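PDB 3K89: malonyl CoA-ACP transacylase from Xanthomonas oryzae pv. oryzae, which probably transfers the malonyl group from malonyl-CoA to holo acyl carrier protein, giving malonyl-ACP and free CoA. Local coordinates for residues F8-Q13 with Y98-A103; R237-S242 with R246-E251; V257-C262 with K281-L286. One frame throughout, in Å; residues are numbered along the deposited sequence.

Interaction 1: F8-Q13 with Y98-A103; sequences FVFPGQ and YTALVA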
ATOM      1  N   PHE A   8      -4.964  -6.282 -10.606  1.00 11.58           N
ATOM      2  CA  PHE A   8      -3.878  -5.310 -10.435  1.00 10.94           C
ATOM      3  C   PHE A   8      -3.777  -5.014  -8.946  1.00 10.79           C
ATOM      4  O   PHE A   8      -4.809  -4.906  -8.266  1.00 10.89           O
ATOM      5  CB  PHE A   8      -4.179  -4.009 -11.176  1.00 11.05           C
ATOM      6  CG  PHE A   8      -3.630  -3.954 -12.574  1.00 10.57           C
ATOM      7  CD1 PHE A   8      -3.728  -5.060 -13.420  1.00 12.55           C
ATOM      8  CD2 PHE A   8      -3.059  -2.780 -13.055  1.00 11.93           C
ATOM      9  CE1 PHE A   8      -3.225  -4.989 -14.723  1.00 13.98           C
ATOM     10  CE2 PHE A   8      -2.559  -2.697 -14.352  1.00 13.42           C
ATOM     11  CZ  PHE A   8      -2.642  -3.808 -15.186  1.00 13.27           C
ATOM     12  N   VAL A   9      -2.538  -4.900  -8.462  1.00  9.80           N
ATOM     13  CA  VAL A   9      -2.273  -4.500  -7.056  1.00  9.73           C
ATOM     14  C   VAL A   9      -1.383  -3.265  -7.062  1.00  9.61           C
ATOM     15  O   VAL A   9      -0.542  -3.115  -7.946  1.00 10.05           O
ATOM     16  CB  VAL A   9      -1.653  -5.631  -6.180  1.00 10.05           C
ATOM     17  CG1 VAL A   9      -2.637  -6.813  -6.025  1.00 11.30           C
ATOM     18  CG2 VAL A   9      -0.307  -6.112  -6.714  1.00  9.55           C
ATOM     19  N   PHE A  10      -1.561  -2.394  -6.060  1.00  9.42           N
ATOM     20  CA  PHE A  10      -0.843  -1.122  -6.038  1.00  9.17           C
ATOM     21  C   PHE A  10      -0.002  -1.020  -4.781  1.00  8.84           C
ATOM     22  O   PHE A  10      -0.484  -1.322  -3.690  1.00  8.81           O
ATOM     23  CB  PHE A  10      -1.844   0.037  -6.110  1.00  8.62           C
ATOM     24  CG  PHE A  10      -2.708  -0.008  -7.347  1.00  9.27           C
ATOM     25  CD1 PHE A  10      -3.888  -0.770  -7.368  1.00 10.58           C
ATOM     26  CD2 PHE A  10      -2.309   0.670  -8.503  1.00 11.95           C
ATOM     27  CE1 PHE A  10      -4.673  -0.831  -8.558  1.00  9.49           C
ATOM     28  CE2 PHE A  10      -3.088   0.637  -9.675  1.00 11.43           C
ATOM     29  CZ  PHE A  10      -4.266  -0.129  -9.704  1.00  9.58           C
ATOM     30  N   PRO A  11       1.273  -0.631  -4.938  1.00  9.27           N
ATOM     31  CA  PRO A  11       2.191  -0.605  -3.797  1.00  9.46           C
ATOM     32  C   PRO A  11       2.016   0.583  -2.862  1.00  9.63           C
ATOM     33  O   PRO A  11       1.404   1.588  -3.212  1.00  9.68           O
ATOM     34  CB  PRO A  11       3.565  -0.523  -4.464  1.00 10.65           C
ATOM     35  CG  PRO A  11       3.298   0.253  -5.703  1.00 10.94           C
ATOM     36  CD  PRO A  11       1.947  -0.259  -6.195  1.00  9.80           C
ATOM     37  N   GLY A  12       2.595   0.448  -1.673  1.00  9.88           N
ATOM     38  CA  GLY A  12       2.487   1.497  -0.668  1.00 10.11           C
ATOM     39  C   GLY A  12       3.853   1.827  -0.101  1.00 10.03           C
ATOM     40  O   GLY A  12       4.887   1.514  -0.705  1.00 10.27           O
ATOM     41  N   GLN A  13       3.827   2.491   1.053  1.00 10.83           N
ATOM     42  CA  GLN A  13       5.036   2.934   1.742  1.00 11.36           C
ATOM     43  C   GLN A  13       6.118   1.858   1.761  1.00 12.24           C
ATOM     44  O   GLN A  13       5.876   0.724   2.194  1.00 13.27           O
ATOM     45  CB  GLN A  13       4.679   3.338   3.181  1.00 10.89           C
ATOM     46  CG  GLN A  13       5.830   4.078   3.936  1.00 11.44           C
ATOM     47  CD  GLN A  13       5.909   5.549   3.529  1.00 11.18           C
ATOM     48  OE1 GLN A  13       4.886   6.204   3.353  1.00 13.09           O
ATOM     49  NE2 GLN A  13       7.129   6.074   3.411  1.00 15.19           N
ATOM     50  N   TYR A  98      -5.845   3.172  -1.738  1.00  8.37           N
ATOM     51  CA  TYR A  98      -6.340   4.436  -2.294  1.00  8.83           C
ATOM     52  C   TYR A  98      -6.027   4.552  -3.777  1.00  9.19           C
ATOM     53  O   TYR A  98      -6.855   5.014  -4.573  1.00  9.10           O
ATOM     54  CB  TYR A  98      -5.708   5.602  -1.513  1.00  9.06           C
ATOM     55  CG  TYR A  98      -6.233   5.672  -0.095  1.00  9.51           C
ATOM     56  CD1 TYR A  98      -5.675   4.887   0.935  1.00  8.24           C
ATOM     57  CD2 TYR A  98      -7.257   6.560   0.225  1.00  8.36           C
ATOM     58  CE1 TYR A  98      -6.179   4.936   2.231  1.00  9.67           C
ATOM     59  CE2 TYR A  98      -7.757   6.630   1.510  1.00  8.89           C
ATOM     60  CZ  TYR A  98      -7.214   5.824   2.504  1.00  9.28           C
ATOM     61  OH  TYR A  98      -7.728   5.912   3.764  1.00 10.11           O
ATOM     62  N   THR A  99      -4.831   4.115  -4.154  1.00  9.04           N
ATOM     63  CA  THR A  99      -4.478   4.069  -5.569  1.00  9.26           C
ATOM     64  C   THR A  99      -5.503   3.213  -6.319  1.00  9.03           C
ATOM     65  O   THR A  99      -5.953   3.607  -7.398  1.00 10.24           O
ATOM     66  CB  THR A  99      -3.065   3.518  -5.752  1.00  8.71           C
ATOM     67  OG1 THR A  99      -2.189   4.127  -4.775  1.00  8.26           O
ATOM     68  CG2 THR A  99      -2.553   3.839  -7.151  1.00  9.39           C
ATOM     69  N   ALA A 100      -5.872   2.066  -5.746  1.00  9.59           N
ATOM     70  CA  ALA A 100      -6.872   1.163  -6.349  1.00  9.54           C
ATOM     71  C   ALA A 100      -8.218   1.866  -6.525  1.00  9.93           C
ATOM     72  O   ALA A 100      -8.869   1.717  -7.565  1.00  9.42           O
ATOM     73  CB  ALA A 100      -7.023  -0.082  -5.519  1.00  9.30           C
ATOM     74  N   LEU A 101      -8.615   2.649  -5.523  1.00  9.38           N
ATOM     75  CA  LEU A 101      -9.891   3.354  -5.591  1.00 10.08           C
ATOM     76  C   LEU A 101      -9.877   4.435  -6.675  1.00 10.11           C
ATOM     77  O   LEU A 101     -10.904   4.669  -7.324  1.00 10.38           O
ATOM     78  CB  LEU A 101     -10.288   3.922  -4.225  1.00  9.88           C
ATOM     79  CG  LEU A 101     -10.678   2.820  -3.236  1.00 11.20           C
ATOM     80  CD1 LEU A 101     -10.643   3.369  -1.810  1.00 12.12           C
ATOM     81  CD2 LEU A 101     -12.066   2.259  -3.530  1.00 10.04           C
ATOM     82  N   VAL A 102      -8.717   5.059  -6.895  1.00 10.42           N
ATOM     83  CA  VAL A 102      -8.593   6.017  -7.991  1.00 10.36           C
ATOM     84  C   VAL A 102      -8.674   5.261  -9.320  1.00 10.56           C
ATOM     85  O   VAL A 102      -9.436   5.658 -10.221  1.00 10.92           O
ATOM     86  CB  VAL A 102      -7.315   6.895  -7.885  1.00 10.10           C
ATOM     87  CG1 VAL A 102      -7.173   7.848  -9.082  1.00 10.69           C
ATOM     88  CG2 VAL A 102      -7.377   7.722  -6.609  1.00 10.52           C
ATOM     89  N   ALA A 103      -7.954   4.138  -9.422  1.00 10.58           N
ATOM     90  CA  ALA A 103      -7.983   3.327 -10.661  1.00 10.96           C
ATOM     91  C   ALA A 103      -9.391   2.843 -10.991  1.00 11.80           C
ATOM     92  O   ALA A 103      -9.760   2.786 -12.160  1.00 13.26           O
ATOM     93  CB  ALA A 103      -7.031   2.146 -10.563  1.00 10.32           C
TER
HETATM   94  O   HOH W   1       0.313   3.077  -5.381  1.00  9.59           O
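Phe10 lays its ring along helix 95-103; the side-chain contacts are apolar, and the ring also lies on the Thr99-Ala100 peptide. Over one ring face are Thr99 C and Ala100 N; beside them Phe10 CD1 is 3.7 Å from both CA and CB of Ala100. At the far end of the ring, Phe10 CZ meets Ala103 CB at 3.7 Å, an oblique approach. Near the root of the side chain, the methyl of Thr99 packs on the ring, with Thr99 CG2 3.5 Å from Phe10 CD2. The Thr99 torsion (chi1 -44°) sets this methyl against the ring and OG1 beside the backbone N, where it meets a water.

The strand and helix belong to the α/β core of the acyltransferase: strand 6-10 is the central strand of a five-stranded parallel sheet, and helix 95-103 leaves neighbouring strand 86-92 through a GxSxG turn, consistent with a nucleophile elbow carrying the predicted catalytic Ser94. The axes of strand 8-10 and helix 98-103 run at 133°, 8.0 Å apart at closest approach.

The polar link is that one water, which donates to Pro11 O (2.8 Å) and accepts from Thr99 OG1 (2.8 Å). Farther along the loop, Gly12 N and Gln13 O hydrogen-bond a glycerol, probably from the crystallisation liquor.

Interaction 2: R237-S242 with R246-E251; sequences RVHDGS and RQALVE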
ATOM      1  N   ARG A 237     -12.109  -8.162   1.859  1.00 13.89           N
ATOM      2  CA  ARG A 237     -13.402  -8.195   1.186  1.00 14.27           C
ATOM      3  C   ARG A 237     -13.636  -6.945   0.357  1.00 14.51           C
ATOM      4  O   ARG A 237     -13.082  -5.868   0.634  1.00 12.56           O
ATOM      5  CB  ARG A 237     -14.554  -8.276   2.205  1.00 15.34           C
ATOM      6  CG  ARG A 237     -14.618  -9.520   3.064  1.00 20.31           C
ATOM      7  CD  ARG A 237     -15.943  -9.474   3.873  1.00 26.98           C
ATOM      8  NE  ARG A 237     -16.062 -10.572   4.837  1.00 32.36           N
ATOM      9  CZ  ARG A 237     -15.947 -10.443   6.160  1.00 34.25           C
ATOM     10  NH1 ARG A 237     -16.075 -11.513   6.939  1.00 36.04           N
ATOM     11  NH2 ARG A 237     -15.718  -9.255   6.712  1.00 35.17           N
ATOM     12  N   VAL A 238     -14.478  -7.097  -0.664  1.00 14.02           N
ATOM     13  CA  VAL A 238     -15.082  -5.975  -1.379  1.00 14.22           C
ATOM     14  C   VAL A 238     -16.228  -5.417  -0.521  1.00 15.05           C
ATOM     15  O   VAL A 238     -16.980  -6.184   0.110  1.00 15.82           O
ATOM     16  CB  VAL A 238     -15.605  -6.444  -2.765  1.00 14.46           C
ATOM     17  CG1 VAL A 238     -16.367  -5.347  -3.483  1.00 14.74           C
ATOM     18  CG2 VAL A 238     -14.448  -6.938  -3.639  1.00 14.00           C
ATOM     19  N   HIS A 239     -16.342  -4.097  -0.478  1.00 14.37           N
ATOM     20  CA  HIS A 239     -17.413  -3.433   0.258  1.00 15.40           C
ATOM     21  C   HIS A 239     -18.331  -2.680  -0.673  1.00 16.31           C
ATOM     22  O   HIS A 239     -17.877  -2.094  -1.655  1.00 17.26           O
ATOM     23  CB  HIS A 239     -16.816  -2.525   1.315  1.00 14.79           C
ATOM     24  CG  HIS A 239     -16.173  -3.285   2.418  1.00 14.57           C
ATOM     25  ND1 HIS A 239     -14.866  -3.723   2.363  1.00 16.81           N
ATOM     26  CD2 HIS A 239     -16.683  -3.759   3.576  1.00 13.75           C
ATOM     27  CE1 HIS A 239     -14.597  -4.417   3.459  1.00 13.39           C
ATOM     28  NE2 HIS A 239     -15.682  -4.447   4.209  1.00 18.57           N
ATOM     29  N   ASP A 240     -19.624  -2.693  -0.339  1.00 16.19           N
ATOM     30  CA  ASP A 240     -20.664  -2.179  -1.223  1.00 17.62           C
ATOM     31  C   ASP A 240     -21.152  -0.813  -0.799  1.00 16.34           C
ATOM     32  O   ASP A 240     -21.743  -0.661   0.273  1.00 16.61           O
ATOM     33  CB  ASP A 240     -21.842  -3.159  -1.283  1.00 19.12           C
ATOM     34  CG  ASP A 240     -21.493  -4.456  -1.988  1.00 24.23           C
ATOM     35  OD1 ASP A 240     -20.789  -4.416  -3.030  1.00 29.10           O
ATOM     36  OD2 ASP A 240     -21.943  -5.528  -1.511  1.00 30.63           O
ATOM     37  N   GLY A 241     -20.901   0.173  -1.649  1.00 14.94           N
ATOM     38  CA  GLY A 241     -21.396   1.533  -1.444  1.00 13.63           C
ATOM     39  C   GLY A 241     -20.416   2.435  -0.721  1.00 12.97           C
ATOM     40  O   GLY A 241     -19.487   1.955  -0.059  1.00 13.24           O
ATOM     41  N   SER A 242     -20.639   3.742  -0.850  1.00 13.39           N
ATOM     42  CA  SER A 242     -19.739   4.770  -0.335  1.00 12.84           C
ATOM     43  C   SER A 242     -19.468   4.654   1.174  1.00 13.69           C
ATOM     44  O   SER A 242     -18.308   4.670   1.613  1.00 12.56           O
ATOM     45  CB  SER A 242     -20.333   6.154  -0.640  1.00 14.11           C
ATOM     46  OG  SER A 242     -19.611   7.196  -0.016  1.00 14.60           O
ATOM     47  N   ARG A 246     -15.758   3.753   2.701  1.00 11.15           N
ATOM     48  CA  ARG A 246     -15.127   4.697   3.626  1.00 11.38           C
ATOM     49  C   ARG A 246     -14.915   4.129   5.020  1.00 11.37           C
ATOM     50  O   ARG A 246     -13.857   4.342   5.601  1.00  9.90           O
ATOM     51  CB  ARG A 246     -15.885   6.020   3.679  1.00 11.19           C
ATOM     52  CG  ARG A 246     -15.800   6.789   2.356  1.00 10.98           C
ATOM     53  CD  ARG A 246     -16.557   8.087   2.454  1.00 11.76           C
ATOM     54  NE  ARG A 246     -18.004   7.858   2.357  1.00 12.64           N
ATOM     55  CZ  ARG A 246     -18.895   8.249   3.269  1.00 14.63           C
ATOM     56  NH1 ARG A 246     -18.515   8.898   4.366  1.00 14.82           N
ATOM     57  NH2 ARG A 246     -20.181   7.991   3.062  1.00 13.10           N
ATOM     58  N   GLN A 247     -15.897   3.401   5.550  1.00 11.90           N
ATOM     59  CA  GLN A 247     -15.728   2.803   6.875  1.00 12.37           C
ATOM     60  C   GLN A 247     -14.558   1.811   6.885  1.00 11.70           C
ATOM     61  O   GLN A 247     -13.787   1.758   7.844  1.00 11.92           O
ATOM     62  CB  GLN A 247     -17.020   2.117   7.356  1.00 12.24           C
ATOM     63  CG  GLN A 247     -16.941   1.477   8.768  1.00 15.45           C
ATOM     64  CD  GLN A 247     -16.537   2.443   9.878  1.00 19.72           C
ATOM     65  OE1 GLN A 247     -16.705   3.658   9.765  1.00 23.11           O
ATOM     66  NE2 GLN A 247     -15.992   1.897  10.961  1.00 23.20           N
ATOM     67  N   ALA A 248     -14.420   1.045   5.800  1.00 11.21           N
ATOM     68  CA  ALA A 248     -13.316   0.104   5.693  1.00 11.17           C
ATOM     69  C   ALA A 248     -11.974   0.810   5.596  1.00 10.68           C
ATOM     70  O   ALA A 248     -10.968   0.250   6.044  1.00 10.85           O
ATOM     71  CB  ALA A 248     -13.505  -0.840   4.495  1.00 10.78           C
ATOM     72  N   LEU A 249     -11.948   2.026   5.027  1.00 10.50           N
ATOM     73  CA  LEU A 249     -10.734   2.844   5.009  1.00 10.04           C
ATOM     74  C   LEU A 249     -10.405   3.449   6.376  1.00  9.87           C
ATOM     75  O   LEU A 249      -9.227   3.563   6.747  1.00 10.16           O
ATOM     76  CB  LEU A 249     -10.827   3.974   3.974  1.00  9.63           C
ATOM     77  CG  LEU A 249     -10.854   3.498   2.523  1.00 10.16           C
ATOM     78  CD1 LEU A 249     -11.303   4.645   1.632  1.00 10.72           C
ATOM     79  CD2 LEU A 249      -9.464   2.975   2.055  1.00 10.36           C
ATOM     80  N   VAL A 250     -11.437   3.829   7.122  1.00 10.06           N
ATOM     81  CA  VAL A 250     -11.222   4.317   8.490  1.00 10.69           C
ATOM     82  C   VAL A 250     -10.623   3.177   9.339  1.00 10.60           C
ATOM     83  O   VAL A 250      -9.575   3.341   9.986  1.00  9.75           O
ATOM     84  CB  VAL A 250     -12.530   4.847   9.109  1.00 10.78           C
ATOM     85  CG1 VAL A 250     -12.350   5.080  10.636  1.00 11.84           C
ATOM     86  CG2 VAL A 250     -12.935   6.147   8.423  1.00 11.38           C
ATOM     87  N   GLU A 251     -11.287   2.023   9.328  1.00 10.47           N
ATOM     88  CA  GLU A 251     -10.817   0.852  10.058  1.00 11.25           C
ATOM     89  C   GLU A 251      -9.446   0.401   9.594  1.00 11.13           C
ATOM     90  O   GLU A 251      -8.637  -0.033  10.420  1.00 10.82           O
ATOM     91  CB  GLU A 251     -11.807  -0.293   9.922  1.00 12.09           C
ATOM     92  CG  GLU A 251     -13.129  -0.002  10.587  1.00 13.64           C
ATOM     93  CD  GLU A 251     -14.165  -1.075  10.258  1.00 18.50           C
ATOM     94  OE1 GLU A 251     -13.861  -2.020   9.496  1.00 24.45           O
ATOM     95  OE2 GLU A 251     -15.295  -0.953  10.745  1.00 22.59           O
TER
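Arg246 reaches back over the first turn of its own helix to Ser242, and its side chain can be followed outward from CB. CB and CG both pass close to the carbonyl oxygen of Ser242, CG at 3.4 Å from Ser242 O. CD lies farther from that oxygen. There the chain bends (chi3 -77°), and the bend swings the guanidinium toward the serine hydroxyl instead of letting it run on in line. NE donates to Ser242 OG at 2.9 Å, and NH2 reaches the same oxygen at 3.2 Å, less straight, with an N-H...O angle of 137°. OG thus sits at the guanidinium edge, near its plane, and accepts from two nitrogens at once, an arrangement that limits how the flat group can turn. Ser242 presents OG there because it lies anti to its own backbone N. Trp223 makes a cation-pi contact with the same arginine.

Ser242 opens helix 242-254, with Gly241 at the N-cap position, and the bond from Arg246 N to Ser242 O (2.9 Å) is an ordinary i to i+4 bond of its first turn. Ahead of this helix, strand 237-238 pairs antiparallel with strand 231-232, so the contact folds the end of a small hairpin against the helix that follows it.

Two residues on from Arg246, Ala248 meets His239 in a CH-pi contact: its CB stands over the imidazole face, 4.0 Å from the ring centroid, displaced toward the ND1 side. His239 NE2 makes a weak hydrogen bond to Asp235, which also forms a salt bridge with Arg237. On the helix itself, Gln247 NE2 donates to Glu251 OE2 at 2.9 Å, approaching the carboxylate on its anti side, tilted 33° out of the carboxylate plane.

Interaction 3: V257-C262 with K281-L286; sequences VQWTGC and KVLSGL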
ATOM      1  N   VAL A 257      -3.112  -4.735   8.167  1.00 11.04           N
ATOM      2  CA  VAL A 257      -3.296  -4.990   6.738  1.00 10.77           C
ATOM      3  C   VAL A 257      -3.289  -6.493   6.522  1.00 10.77           C
ATOM      4  O   VAL A 257      -2.310  -7.161   6.818  1.00 10.99           O
ATOM      5  CB  VAL A 257      -2.164  -4.327   5.914  1.00 10.35           C
ATOM      6  CG1 VAL A 257      -2.133  -4.802   4.454  1.00 11.39           C
ATOM      7  CG2 VAL A 257      -2.308  -2.826   5.945  1.00 11.05           C
ATOM      8  N   GLN A 258      -4.399  -7.018   6.008  1.00 11.14           N
ATOM      9  CA  GLN A 258      -4.509  -8.463   5.758  1.00 11.09           C
ATOM     10  C   GLN A 258      -4.044  -8.742   4.328  1.00 10.96           C
ATOM     11  O   GLN A 258      -4.856  -9.054   3.440  1.00 11.26           O
ATOM     12  CB  GLN A 258      -5.968  -8.933   5.952  1.00 10.49           C
ATOM     13  CG  GLN A 258      -6.584  -8.617   7.342  1.00 11.01           C
ATOM     14  CD  GLN A 258      -5.979  -9.394   8.497  1.00 13.00           C
ATOM     15  OE1 GLN A 258      -6.144  -9.002   9.662  1.00 15.96           O
ATOM     16  NE2 GLN A 258      -5.305 -10.504   8.203  1.00 12.23           N
ATOM     17  N   TRP A 259      -2.746  -8.554   4.069  1.00 11.19           N
ATOM     18  CA  TRP A 259      -2.273  -8.657   2.687  1.00 11.85           C
ATOM     19  C   TRP A 259      -2.361 -10.105   2.199  1.00 11.77           C
ATOM     20  O   TRP A 259      -2.866 -10.361   1.097  1.00 11.61           O
ATOM     21  CB  TRP A 259      -0.864  -8.054   2.478  1.00 11.16           C
ATOM     22  CG  TRP A 259      -0.519  -8.062   1.000  1.00 11.53           C
ATOM     23  CD1 TRP A 259       0.450  -8.820   0.355  1.00 10.99           C
ATOM     24  CD2 TRP A 259      -1.217  -7.350  -0.028  1.00 11.14           C
ATOM     25  NE1 TRP A 259       0.396  -8.584  -1.000  1.00 12.15           N
ATOM     26  CE2 TRP A 259      -0.605  -7.681  -1.261  1.00 11.25           C
ATOM     27  CE3 TRP A 259      -2.288  -6.434  -0.018  1.00 11.38           C
ATOM     28  CZ2 TRP A 259      -1.041  -7.147  -2.486  1.00 10.62           C
ATOM     29  CZ3 TRP A 259      -2.707  -5.884  -1.228  1.00 10.68           C
ATOM     30  CH2 TRP A 259      -2.089  -6.256  -2.451  1.00 10.37           C
ATOM     31  N   THR A 260      -1.925 -11.044   3.034  1.00 12.76           N
ATOM     32  CA  THR A 260      -2.074 -12.473   2.699  1.00 12.66           C
ATOM     33  C   THR A 260      -3.524 -12.789   2.363  1.00 12.68           C
ATOM     34  O   THR A 260      -3.790 -13.402   1.332  1.00 12.92           O
ATOM     35  CB  THR A 260      -1.546 -13.351   3.829  1.00 12.51           C
ATOM     36  OG1 THR A 260      -0.149 -13.099   3.959  1.00 14.77           O
ATOM     37  CG2 THR A 260      -1.740 -14.849   3.525  1.00 13.97           C
ATOM     38  N   GLY A 261      -4.443 -12.318   3.206  1.00 13.12           N
ATOM     39  CA  GLY A 261      -5.875 -12.524   3.011  1.00 14.03           C
ATOM     40  C   GLY A 261      -6.376 -11.944   1.704  1.00 13.96           C
ATOM     41  O   GLY A 261      -7.171 -12.578   1.006  1.00 14.52           O
ATOM     42  N   CYS A 262      -5.928 -10.734   1.361  1.00 13.13           N
ATOM     43  CA  CYS A 262      -6.357 -10.105   0.105  1.00 12.42           C
ATOM     44  C   CYS A 262      -5.910 -10.913  -1.112  1.00 12.51           C
ATOM     45  O   CYS A 262      -6.680 -11.121  -2.039  1.00 12.80           O
ATOM     46  CB  CYS A 262      -5.804  -8.668  -0.001  1.00 11.89           C
ATOM     47  SG  CYS A 262      -6.650  -7.490   1.092  1.00 11.75           S
ATOM     48  N   LYS A 281       9.046  -3.946  -6.674  1.00 13.72           N
ATOM     49  CA  LYS A 281       8.571  -5.295  -6.876  1.00 13.35           C
ATOM     50  C   LYS A 281       8.203  -5.954  -5.547  1.00 12.87           C
ATOM     51  O   LYS A 281       8.165  -7.184  -5.425  1.00 12.90           O
ATOM     52  CB  LYS A 281       9.639  -6.120  -7.625  1.00 14.26           C
ATOM     53  CG  LYS A 281      10.990  -6.190  -6.891  1.00 16.68           C
ATOM     54  CD  LYS A 281      12.070  -6.897  -7.712  1.00 22.00           C
ATOM     55  CE  LYS A 281      13.329  -7.062  -6.857  1.00 25.28           C
ATOM     56  NZ  LYS A 281      14.456  -7.720  -7.580  1.00 27.96           N
ATOM     57  N   VAL A 282       7.900  -5.140  -4.541  1.00 11.92           N
ATOM     58  CA  VAL A 282       7.633  -5.663  -3.216  1.00 12.20           C
ATOM     59  C   VAL A 282       6.393  -6.559  -3.139  1.00 11.87           C
ATOM     60  O   VAL A 282       6.448  -7.660  -2.590  1.00 12.05           O
ATOM     61  CB  VAL A 282       7.532  -4.517  -2.169  1.00 12.16           C
ATOM     62  CG1 VAL A 282       7.317  -5.092  -0.764  1.00 13.88           C
ATOM     63  CG2 VAL A 282       8.796  -3.642  -2.230  1.00 13.10           C
ATOM     64  N   LEU A 283       5.271  -6.090  -3.683  1.00 10.47           N
ATOM     65  CA  LEU A 283       4.065  -6.906  -3.614  1.00 11.09           C
ATOM     66  C   LEU A 283       4.218  -8.180  -4.426  1.00 11.95           C
ATOM     67  O   LEU A 283       3.714  -9.225  -4.007  1.00 12.11           O
ATOM     68  CB  LEU A 283       2.825  -6.140  -4.062  1.00 10.68           C
ATOM     69  CG  LEU A 283       2.561  -4.883  -3.217  1.00 10.56           C
ATOM     70  CD1 LEU A 283       1.214  -4.311  -3.672  1.00  8.90           C
ATOM     71  CD2 LEU A 283       2.535  -5.162  -1.713  1.00 10.78           C
ATOM     72  N   SER A 284       4.899  -8.086  -5.565  1.00 12.66           N
ATOM     73  CA  SER A 284       5.136  -9.273  -6.392  1.00 13.81           C
ATOM     74  C   SER A 284       5.882 -10.332  -5.583  1.00 14.51           C
ATOM     75  O   SER A 284       5.549 -11.515  -5.658  1.00 14.43           O
ATOM     76  CB  SER A 284       5.903  -8.918  -7.673  1.00 14.35           C
ATOM     77  OG  SER A 284       5.145  -8.060  -8.520  1.00 14.49           O
ATOM     78  N   GLY A 285       6.863  -9.899  -4.783  1.00 14.42           N
ATOM     79  CA  GLY A 285       7.616 -10.822  -3.897  1.00 14.65           C
ATOM     80  C   GLY A 285       6.726 -11.484  -2.855  1.00 15.13           C
ATOM     81  O   GLY A 285       6.796 -12.706  -2.633  1.00 15.42           O
ATOM     82  N   LEU A 286       5.858 -10.688  -2.224  1.00 14.09           N
ATOM     83  CA  LEU A 286       4.899 -11.225  -1.253  1.00 14.01           C
ATOM     84  C   LEU A 286       3.942 -12.238  -1.879  1.00 14.38           C
ATOM     85  O   LEU A 286       3.686 -13.295  -1.301  1.00 14.82           O
ATOM     86  CB  LEU A 286       4.113 -10.089  -0.564  1.00 13.42           C
ATOM     87  CG  LEU A 286       4.993  -9.072   0.176  1.00 13.60           C
ATOM     88  CD1 LEU A 286       4.111  -7.941   0.670  1.00 13.11           C
ATOM     89  CD2 LEU A 286       5.726  -9.738   1.362  1.00 13.92           C
TER
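Trp259 projects its indole toward helix 282-290, where Leu283 and Leu286 receive it. Both leucines cross the indole at about a right angle. Leu283 meets it with both methyls: CD2 stands over one face, 3.9 Å above the plane and offset toward the rim near CE2 and NE1, while CD1 packs on the six-membered ring, 3.8 Å from Trp259 CZ2. Leu286 takes the five-membered end, its CD1 approaching Trp259 CD1 obliquely at 3.8 Å and its CB lying 4.0 Å from both Trp259 CD1 and NE1. The reach comes from chi1 of -174°, which sets CG of Trp259 anti to the backbone N and carries the ring out from the start of its helix.

In the next shell, Val9 of strand 6-10 touches both Trp259 and Leu283, so the central parallel sheet backs the pair. Asn164 of strand 158-165 touches Trp259 and Leu286, and the ring of His93 also meets the indole. At the start of helix 282-290, Glu276 accepts from Leu283 N with one carboxylate oxygen and bonds Ser284 OG with the other.

The indole itself springs from the first residue of helix 259-268, just after Gln258, the centre of an inverse gamma turn and the N-cap. The side chain of Trp259 is about 8 Å from that of Ser94 and about 10 Å from that of His203, both predicted active-site residues. The chemistry of the contact is dispersive: two branched side chains pack on an indole whose NE1 is buried without a polar partner in the model, so the contact across these segments rests on van der Waals packing.

Overall arrangement
Near the N terminus, strand 6-10 enters the parallel sheet, and interaction 1 closes a long, mostly helical excursion when helix 95-103 returns beside it. Interactions 2 and 3 follow in series; none nests or crosses. Interaction 2 closes a very short loop, folding 237-242 onto helix 242-254, and that helix leads directly into strand 257-258. Interaction 3 then brackets strand 273-276, joining the helices before and after it. Interaction 1 touches both others: Tyr98 and Leu101 pack on Leu249 of interaction 2, while the backbone of Phe10 and Pro11 meets Leu283 of interaction 3, next to the Val9 contacts. Helices 95-103, 259-268 and 282-290 are thereby joined through strand 6-10.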